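Local coordinates for protein CCMAN5 (Cellulosimicrobium cellulans, PDB 2XSG) that cleaves alpha-mannosides as a family 92 glycosidase and enables mannose-6-phosphate modification of recombinant human lysosomal enzymes produced in yeast, at residues N40-P45 against L163-T168; S60-T65 against I134-A139; P498-A503 against L511-A516; E555-G558 against A562-L565. All coordinates share one frame; numbering follows the deposited sequence.

Contact 1 of 4, residues N40-P45 against L163-T168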
# COMPACT_ATOMS: atom_id res chain seq x y z
N ASN A 40 -0.39 -12.14 -11.62
CA ASN A 40 -1.53 -11.30 -11.99
C ASN A 40 -1.97 -11.56 -13.41
O ASN A 40 -1.15 -11.42 -14.33
CB ASN A 40 -1.17 -9.82 -11.85
CG ASN A 40 -2.40 -8.91 -11.74
OD1 ASN A 40 -2.42 -7.82 -12.30
ND2 ASN A 40 -3.43 -9.37 -11.02
N PRO A 41 -3.26 -11.91 -13.61
CA PRO A 41 -3.77 -11.96 -14.97
C PRO A 41 -3.60 -10.59 -15.61
O PRO A 41 -3.63 -9.59 -14.89
CB PRO A 41 -5.27 -12.26 -14.76
CG PRO A 41 -5.56 -11.84 -13.33
CD PRO A 41 -4.31 -12.21 -12.61
N ARG A 42 -3.42 -10.53 -16.93
CA ARG A 42 -3.33 -9.27 -17.65
C ARG A 42 -4.47 -9.08 -18.62
O ARG A 42 -4.59 -9.82 -19.59
CB ARG A 42 -2.01 -9.19 -18.43
CG ARG A 42 -1.64 -7.77 -18.90
CD ARG A 42 -0.14 -7.72 -19.26
NE ARG A 42 0.39 -6.35 -19.37
CZ ARG A 42 0.73 -5.57 -18.35
NH1 ARG A 42 0.56 -5.99 -17.10
NH2 ARG A 42 1.21 -4.35 -18.57
N THR A 43 -5.30 -8.07 -18.40
CA THR A 43 -6.41 -7.83 -19.33
C THR A 43 -5.93 -7.12 -20.60
O THR A 43 -4.84 -6.54 -20.62
CB THR A 43 -7.61 -7.08 -18.70
OG1 THR A 43 -7.21 -5.79 -18.24
CG2 THR A 43 -8.20 -7.87 -17.55
N THR A 44 -6.74 -7.16 -21.65
CA THR A 44 -6.43 -6.45 -22.89
C THR A 44 -7.74 -6.06 -23.56
O THR A 44 -8.74 -6.79 -23.43
CB THR A 44 -5.55 -7.33 -23.82
OG1 THR A 44 -5.37 -6.67 -25.08
CG2 THR A 44 -6.19 -8.72 -24.05
N PRO A 45 -7.78 -4.90 -24.26
CA PRO A 45 -6.71 -3.92 -24.49
C PRO A 45 -6.52 -2.95 -23.33
O PRO A 45 -5.53 -2.22 -23.29
CB PRO A 45 -7.21 -3.16 -25.72
CG PRO A 45 -8.69 -3.19 -25.59
CD PRO A 45 -9.03 -4.52 -24.94
N LEU A 163 9.49 -11.48 -22.06
CA LEU A 163 10.34 -10.79 -21.09
C LEU A 163 10.44 -9.30 -21.33
O LEU A 163 11.21 -8.61 -20.65
CB LEU A 163 11.73 -11.43 -21.03
CG LEU A 163 11.88 -12.79 -20.33
CD1 LEU A 163 11.13 -12.84 -18.99
CD2 LEU A 163 11.37 -13.88 -21.21
N GLU A 164 9.67 -8.79 -22.28
CA GLU A 164 9.65 -7.35 -22.53
C GLU A 164 8.59 -6.66 -21.66
O GLU A 164 8.81 -5.56 -21.19
CB GLU A 164 9.42 -7.06 -24.01
CG GLU A 164 9.69 -5.60 -24.40
CD GLU A 164 8.51 -4.67 -24.10
OE1 GLU A 164 7.37 -5.17 -23.92
OE2 GLU A 164 8.71 -3.44 -24.04
N THR A 165 7.45 -7.34 -21.46
CA THR A 165 6.27 -6.79 -20.75
C THR A 165 6.65 -6.14 -19.42
O THR A 165 7.32 -6.75 -18.58
CB THR A 165 5.20 -7.88 -20.50
OG1 THR A 165 4.96 -8.61 -21.71
CG2 THR A 165 3.89 -7.29 -19.99
N ASN A 166 6.27 -4.87 -19.28
CA ASN A 166 6.40 -4.15 -18.01
C ASN A 166 5.32 -3.09 -17.92
O ASN A 166 4.95 -2.51 -18.94
CB ASN A 166 7.78 -3.51 -17.88
CG ASN A 166 8.04 -2.94 -16.50
OD1 ASN A 166 7.63 -1.82 -16.21
ND2 ASN A 166 8.74 -3.70 -15.66
N ASN A 167 4.83 -2.82 -16.71
CA ASN A 167 3.79 -1.81 -16.48
C ASN A 167 4.20 -0.38 -16.79
O ASN A 167 3.35 0.47 -17.09
CB ASN A 167 3.20 -1.93 -15.06
CG ASN A 167 2.32 -3.16 -14.91
OD1 ASN A 167 1.69 -3.60 -15.87
ND2 ASN A 167 2.29 -3.73 -13.73
N THR A 168 5.51 -0.13 -16.76
CA THR A 168 6.04 1.20 -17.07
C THR A 168 7.19 1.18 -18.05
O THR A 168 7.13 1.86 -19.06
CB THR A 168 6.45 1.95 -15.79
OG1 THR A 168 5.27 2.28 -15.05
CG2 THR A 168 7.19 3.25 -16.13

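Contact 2 of 4, residues S60-T65 against I134-A139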
# COMPACT_ATOMS: atom_id res chain seq x y z
N SER A 60 -4.62 -11.76 -21.79
CA SER A 60 -3.48 -12.31 -22.50
C SER A 60 -2.88 -13.43 -21.65
O SER A 60 -3.07 -14.61 -21.96
CB SER A 60 -2.48 -11.19 -22.81
OG SER A 60 -2.14 -10.51 -21.61
N GLY A 61 -2.21 -13.09 -20.55
CA GLY A 61 -1.56 -14.09 -19.68
C GLY A 61 -1.30 -13.63 -18.25
O GLY A 61 -2.02 -12.78 -17.72
N PHE A 62 -0.26 -14.18 -17.63
CA PHE A 62 0.08 -13.86 -16.24
C PHE A 62 1.48 -13.25 -16.10
O PHE A 62 2.45 -13.78 -16.63
CB PHE A 62 -0.03 -15.12 -15.37
CG PHE A 62 -1.40 -15.73 -15.40
CD1 PHE A 62 -2.38 -15.30 -14.50
CD2 PHE A 62 -1.74 -16.70 -16.35
CE1 PHE A 62 -3.65 -15.84 -14.52
CE2 PHE A 62 -3.02 -17.25 -16.37
CZ PHE A 62 -3.98 -16.81 -15.45
N THR A 63 1.55 -12.13 -15.38
CA THR A 63 2.80 -11.46 -15.05
C THR A 63 3.14 -11.88 -13.63
O THR A 63 2.27 -12.39 -12.93
CB THR A 63 2.65 -9.94 -15.14
OG1 THR A 63 1.53 -9.51 -14.36
CG2 THR A 63 2.41 -9.53 -16.57
N HIS A 64 4.41 -11.71 -13.21
CA HIS A 64 4.85 -12.30 -11.95
C HIS A 64 5.32 -11.29 -10.91
O HIS A 64 5.57 -11.66 -9.75
CB HIS A 64 5.90 -13.40 -12.20
CG HIS A 64 5.33 -14.61 -12.86
ND1 HIS A 64 4.95 -14.62 -14.18
CD2 HIS A 64 5.00 -15.82 -12.36
CE1 HIS A 64 4.44 -15.80 -14.48
NE2 HIS A 64 4.47 -16.55 -13.40
N THR A 65 5.49 -10.04 -11.33
CA THR A 65 5.91 -8.96 -10.42
C THR A 65 4.89 -7.84 -10.46
O THR A 65 4.19 -7.64 -11.46
CB THR A 65 7.32 -8.38 -10.76
OG1 THR A 65 7.25 -7.60 -11.97
CG2 THR A 65 8.35 -9.49 -10.92
N ILE A 134 -9.00 -22.96 -22.68
CA ILE A 134 -7.77 -23.17 -21.94
C ILE A 134 -8.08 -22.83 -20.48
O ILE A 134 -8.30 -21.66 -20.13
CB ILE A 134 -6.60 -22.29 -22.45
CG1 ILE A 134 -6.31 -22.54 -23.95
CG2 ILE A 134 -5.36 -22.53 -21.60
CD1 ILE A 134 -5.40 -21.47 -24.58
N GLU A 135 -8.14 -23.87 -19.64
CA GLU A 135 -8.44 -23.68 -18.22
C GLU A 135 -7.12 -23.32 -17.56
O GLU A 135 -6.18 -24.09 -17.62
CB GLU A 135 -9.04 -24.95 -17.60
CG GLU A 135 -10.41 -25.39 -18.19
CD GLU A 135 -11.60 -24.55 -17.70
OE1 GLU A 135 -11.42 -23.54 -16.96
OE2 GLU A 135 -12.74 -24.90 -18.08
N ALA A 136 -7.06 -22.14 -16.96
CA ALA A 136 -5.84 -21.66 -16.35
C ALA A 136 -6.02 -21.56 -14.84
O ALA A 136 -6.97 -20.96 -14.36
CB ALA A 136 -5.46 -20.33 -16.93
N GLU A 137 -5.09 -22.15 -14.11
CA GLU A 137 -5.03 -22.00 -12.67
C GLU A 137 -3.61 -21.54 -12.28
O GLU A 137 -2.62 -22.12 -12.72
CB GLU A 137 -5.30 -23.33 -11.99
CG GLU A 137 -6.72 -23.86 -12.10
CD GLU A 137 -6.79 -25.32 -11.71
OE1 GLU A 137 -7.20 -25.61 -10.59
OE2 GLU A 137 -6.37 -26.18 -12.52
N VAL A 138 -3.52 -20.48 -11.48
CA VAL A 138 -2.25 -20.09 -10.86
C VAL A 138 -2.39 -20.04 -9.32
O VAL A 138 -3.50 -19.82 -8.79
CB VAL A 138 -1.71 -18.74 -11.41
CG1 VAL A 138 -1.43 -18.85 -12.92
CG2 VAL A 138 -2.70 -17.57 -11.17
N ALA A 139 -1.28 -20.28 -8.63
CA ALA A 139 -1.17 -20.04 -7.20
C ALA A 139 0.22 -19.45 -6.90
O ALA A 139 1.10 -19.49 -7.76
CB ALA A 139 -1.37 -21.33 -6.42

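Contact 3 of 4, residues P498-A503 against L511-A516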
# COMPACT_ATOMS: atom_id res chain seq x y z
N PRO A 498 -2.79 34.32 10.91
CA PRO A 498 -3.96 34.64 11.74
C PRO A 498 -5.10 35.21 10.91
O PRO A 498 -4.85 35.94 9.95
CB PRO A 498 -3.44 35.73 12.69
CG PRO A 498 -1.97 35.49 12.74
CD PRO A 498 -1.59 35.05 11.35
N GLY A 499 -6.33 34.87 11.27
CA GLY A 499 -7.51 35.40 10.59
C GLY A 499 -7.61 35.05 9.11
O GLY A 499 -8.24 35.78 8.35
N ALA A 500 -6.99 33.94 8.71
CA ALA A 500 -7.06 33.45 7.32
C ALA A 500 -8.50 33.09 6.95
O ALA A 500 -8.90 33.25 5.82
CB ALA A 500 -6.14 32.27 7.09
N TRP A 501 -9.24 32.58 7.93
CA TRP A 501 -10.65 32.30 7.78
C TRP A 501 -11.39 32.89 8.98
O TRP A 501 -10.90 32.82 10.11
CB TRP A 501 -10.91 30.79 7.66
CG TRP A 501 -12.36 30.51 7.55
CD1 TRP A 501 -13.18 30.84 6.51
CD2 TRP A 501 -13.19 29.89 8.55
NE1 TRP A 501 -14.48 30.46 6.80
CE2 TRP A 501 -14.51 29.86 8.03
CE3 TRP A 501 -12.95 29.34 9.82
CZ2 TRP A 501 -15.59 29.32 8.75
CZ3 TRP A 501 -14.02 28.79 10.53
CH2 TRP A 501 -15.32 28.80 10.00
N THR A 502 -12.56 33.48 8.73
CA THR A 502 -13.38 34.07 9.79
C THR A 502 -14.65 33.26 9.99
O THR A 502 -15.44 33.09 9.05
CB THR A 502 -13.74 35.53 9.47
OG1 THR A 502 -12.54 36.32 9.44
CG2 THR A 502 -14.70 36.10 10.53
N ALA A 503 -14.85 32.75 11.20
CA ALA A 503 -16.02 31.95 11.52
C ALA A 503 -17.33 32.76 11.48
O ALA A 503 -17.29 34.00 11.45
CB ALA A 503 -15.85 31.26 12.88
N LEU A 511 -4.73 29.74 9.51
CA LEU A 511 -4.57 28.61 8.58
C LEU A 511 -3.25 28.69 7.84
O LEU A 511 -2.78 29.79 7.49
CB LEU A 511 -5.69 28.60 7.54
CG LEU A 511 -7.15 28.44 7.91
CD1 LEU A 511 -7.96 28.59 6.63
CD2 LEU A 511 -7.39 27.09 8.56
N LEU A 512 -2.68 27.52 7.57
CA LEU A 512 -1.53 27.40 6.70
C LEU A 512 -1.76 28.22 5.44
O LEU A 512 -2.77 28.05 4.76
CB LEU A 512 -1.30 25.93 6.34
CG LEU A 512 -0.11 25.61 5.42
CD1 LEU A 512 1.25 25.85 6.13
CD2 LEU A 512 -0.20 24.18 4.94
N THR A 513 -0.81 29.11 5.15
CA THR A 513 -0.87 30.06 4.03
C THR A 513 0.56 30.27 3.46
O THR A 513 1.51 30.38 4.23
CB THR A 513 -1.44 31.43 4.52
OG1 THR A 513 -2.71 31.22 5.13
CG2 THR A 513 -1.63 32.41 3.38
N PRO A 514 0.71 30.33 2.12
CA PRO A 514 2.04 30.60 1.60
C PRO A 514 2.53 32.00 2.02
O PRO A 514 1.74 32.95 2.11
CB PRO A 514 1.85 30.53 0.08
CG PRO A 514 0.41 30.91 -0.11
CD PRO A 514 -0.29 30.24 1.04
N ARG A 515 3.82 32.11 2.27
CA ARG A 515 4.41 33.34 2.78
C ARG A 515 5.64 33.68 1.97
O ARG A 515 6.49 32.83 1.72
CB ARG A 515 4.79 33.17 4.24
CG ARG A 515 4.67 34.43 5.07
CD ARG A 515 5.26 34.23 6.47
NE ARG A 515 5.15 35.47 7.25
CZ ARG A 515 5.26 35.55 8.57
NH1 ARG A 515 5.48 34.47 9.31
NH2 ARG A 515 5.13 36.73 9.15
N ALA A 516 5.70 34.95 1.53
CA ALA A 516 6.79 35.45 0.71
C ALA A 516 8.10 35.52 1.51
O ALA A 516 8.10 35.43 2.75
CB ALA A 516 6.42 36.82 0.13

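Contact 4 of 4, residues E555-G558 against A562-L565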
# COMPACT_ATOMS: atom_id res chain seq x y z
N GLU A 555 -2.92 26.68 19.20
CA GLU A 555 -2.46 28.04 19.56
C GLU A 555 -2.20 28.95 18.35
O GLU A 555 -2.65 30.09 18.32
CB GLU A 555 -1.22 27.99 20.47
CG GLU A 555 -0.45 29.33 20.55
CD GLU A 555 0.34 29.55 21.87
OE1 GLU A 555 0.13 28.78 22.84
OE2 GLU A 555 1.16 30.50 21.94
N ALA A 556 -1.48 28.44 17.35
CA ALA A 556 -1.18 29.25 16.17
C ALA A 556 -2.45 29.62 15.39
O ALA A 556 -2.48 30.64 14.71
CB ALA A 556 -0.18 28.53 15.26
N MET A 557 -3.48 28.77 15.50
CA MET A 557 -4.78 28.97 14.87
C MET A 557 -5.59 30.08 15.55
O MET A 557 -6.57 30.58 14.98
CB MET A 557 -5.60 27.68 14.92
CG MET A 557 -5.17 26.59 13.93
SD MET A 557 -6.33 25.19 13.93
CE MET A 557 -7.69 25.84 12.95
N GLY A 558 -5.20 30.43 16.77
CA GLY A 558 -5.88 31.47 17.53
C GLY A 558 -6.65 30.92 18.72
O GLY A 558 -7.61 31.54 19.19
N ALA A 562 -11.12 28.75 18.15
CA ALA A 562 -10.80 28.92 16.74
C ALA A 562 -10.59 27.56 16.08
O ALA A 562 -11.12 27.31 14.99
CB ALA A 562 -9.57 29.81 16.55
N ALA A 563 -9.83 26.67 16.74
CA ALA A 563 -9.60 25.29 16.25
C ALA A 563 -10.89 24.52 16.12
O ALA A 563 -11.12 23.82 15.12
CB ALA A 563 -8.66 24.54 17.18
N ARG A 564 -11.73 24.63 17.16
CA ARG A 564 -12.98 23.88 17.25
C ARG A 564 -13.89 24.26 16.09
O ARG A 564 -14.49 23.39 15.45
CB ARG A 564 -13.67 24.11 18.61
CG ARG A 564 -14.96 23.28 18.84
CD ARG A 564 -15.78 23.78 20.06
NE ARG A 564 -16.48 25.03 19.77
CZ ARG A 564 -17.64 25.11 19.11
NH1 ARG A 564 -18.25 24.01 18.67
NH2 ARG A 564 -18.18 26.31 18.88
N LEU A 565 -13.96 25.57 15.81
CA LEU A 565 -14.80 26.08 14.72
C LEU A 565 -14.18 25.76 13.35
O LEU A 565 -14.89 25.47 12.40
CB LEU A 565 -15.03 27.59 14.88
CG LEU A 565 -15.95 28.02 16.04
CD1 LEU A 565 -15.80 29.50 16.30
CD2 LEU A 565 -17.42 27.71 15.74
O HOH W 1 -10.08 30.61 19.90

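Contact 1 of 4, residues N40-P45 against L163-T168
A single carbonyl oxygen, Asn167 OD1, is gripped by both terminal nitrogens of Arg42: NH2 approaches to 2.8 Å and NH1 to 2.9 Å of it. The guanidinium meets the amide end-on, its plane only 20° from that of the amide. Both bonds are bent at the hydrogen, as a fork closing on one atom must be; NH2 donates in the carbonyl plane, NH1 from slightly off it. With CG anti to the backbone N (chi1 -164°) and the chain extended as far as NE, Arg42 spans the 10.4 Å between its CA and that of Asn167. Thr165 comes in over one face of the guanidinium, its CG2 3.7 Å from Arg42 NE. The contact joins edge strand 40-44 of a three-stranded antiparallel sheet to the loop between strands 158-162 and 169-179, all in the N-terminal domain of family 92. An Asx turn shapes that loop, Asn166 OD1 accepting from Thr168 N. A leucine in place of Arg42 would probably leave Asn167 OD1 without both donors and Thr165 CG2 without the flat surface it covers. Asn167 ND2 meanwhile bonds Gly75 O, which helps to fix the rotation of the amide.

Contact 2 of 4, residues S60-T65 against I134-A139
Phe62 reaches from strand 58-63 to Val138 and Ala136 of strand 133-140, and its ring makes every touch between the two segments. CB points toward the opposing strand, and CG is anti to the carbonyl carbon (chi1 -58°), which turns one ring face to Val138. CG lies 4.0 Å from Val138 CG1. One step on, CD1 meets both methyls of Val138, while CD2 meets CG1 alone. CE1 comes closest to the second methyl, 3.9 Å from Val138 CG2. At the opposite edge of the ring CE2 stands 4.0 Å from Ala136 CB, and CZ, the tip, touches that same methyl as well as Val138 CG1. Taken together, Val138 CG1 sits almost exactly over the centre of one face, 3.8 Å from the centroid of the Phe62 ring and 3° off the normal, a CH-pi contact. Ala136 CB instead abuts the edge near the ring plane. The three residues are buried, and the contact between them is wholly apolar. Tyr149 of strand 144-150 touches both Phe62 and Ala136, and Val39 touches both Phe62 and Val138, extending the apolar cluster. Such interlocking of a ring with methyls from two residues of a facing strand is core packing between stacked antiparallel sheets, consistent with the beta-sandwich of the galactose mutarotase-like clan to which this N-terminal domain belongs.

Contact 3 of 4, residues P498-A503 against L511-A516
A classic beta bulge, in which Ala500 and Trp501 both face Val509, brings these two residues against Leu511 where the chain turns a corner after strand 496-497. The methyl of Ala500 points toward strand 508-512 and touches Leu511 CB at 3.7 Å, with Leu511 CG a little farther off at 4.0 Å. Beside it, Trp501 CB meets Leu511 CD1 at 3.8 Å. The leucine is turned so that CG is anti to the carbonyl carbon (chi1 -62°), which carries its branch alongside both bulge residues. The indole of Trp501 leads away from Leu511 and stacks on the ring of His569, so its CB alone serves this contact. Thr513 borders the patch more loosely, its OG1 4.1 Å from Ala500 CB. That hydroxyl folds back on its own segment and donates to Leu511 O at 2.8 Å, from well above the carbonyl plane, and it also bonds His526 NE2. A valine in place of Thr513 is likely to deprive Leu511 O of this donor and His526 NE2 of its partner, so that the imidazole could turn more freely. Leu511 also packs on Trp540 of helix 539-542, which ties the hairpin to the helical part of the catalytic domain. Ala500 and Trp501 meet Leu511 through carbon alone: the fit rests on van der Waals packing of aliphatic carbons, partly shielded from solvent, while backbone bonds such as Trp501 to Val509 probably set the register, beside the hydroxyl of Thr513, which bonds both Leu511 O and His526 NE2.

Contact 4 of 4, residues E555-G558 against A562-L565
The flat groups that meet Ala562 are peptide carbonyls: the oxygens of Met557 and Gly558 both lie against its methyl, Met557 O 3.5 Å and Gly558 O 3.7 Å from Ala562 CB. No aromatic ring takes part. Gly558 O is further engaged by a water, which donates to it at 2.7 Å and accepts from Ala562 N at 2.8 Å, so one molecule links the carbonyl to an amide in the first turn of the next helix. Gly558 ends helix 550-556 in a Schellman motif, with positive phi and Gly558 N bonded to Glu555 O at 3.0 Å. A beta carbon here would be jammed against Met557 O, so a residue without one fits these backbone angles. The side chain of Met557 makes the second half of the contact. Its CG is anti to the carbonyl carbon, and a bend at the thioether (chi3 78°) lays the tip along Ala563, with CE 3.9 Å from Ala563 CA and SD 4.1 Å from Ala563 CB. The small side chains of Ala562 and Ala563 are consistent with the close approach of Met557 and Gly558. A short turn joins helix 550-556 to helix 560-570, seated beside strand 508-512: Met557 is bonded through its backbone to Gly510, and both Met557 and Ala562 pack on Val509.

How the contacts relate
From the N terminus, contact 1 opens on strand 40-44 and contact 2 on the adjoining strand 58-63. Contact 2 closes first, at strand 133-140, and is therefore nested in the long loop that contact 1 closes at residues 163-168. The two share a sheet, in which strands 40-44 and 58-63 are neighbours, and their centres lie 11 Å apart in the N-terminal domain. Contacts 3 and 4 follow in series within the catalytic domain, each closing a short loop: the first within a beta hairpin, the second between consecutive helices. They also touch, Ala503 CB packing on Leu565 CD1 at 3.8 Å. Centre to centre, about 47 to 55 Å separates the two pairs.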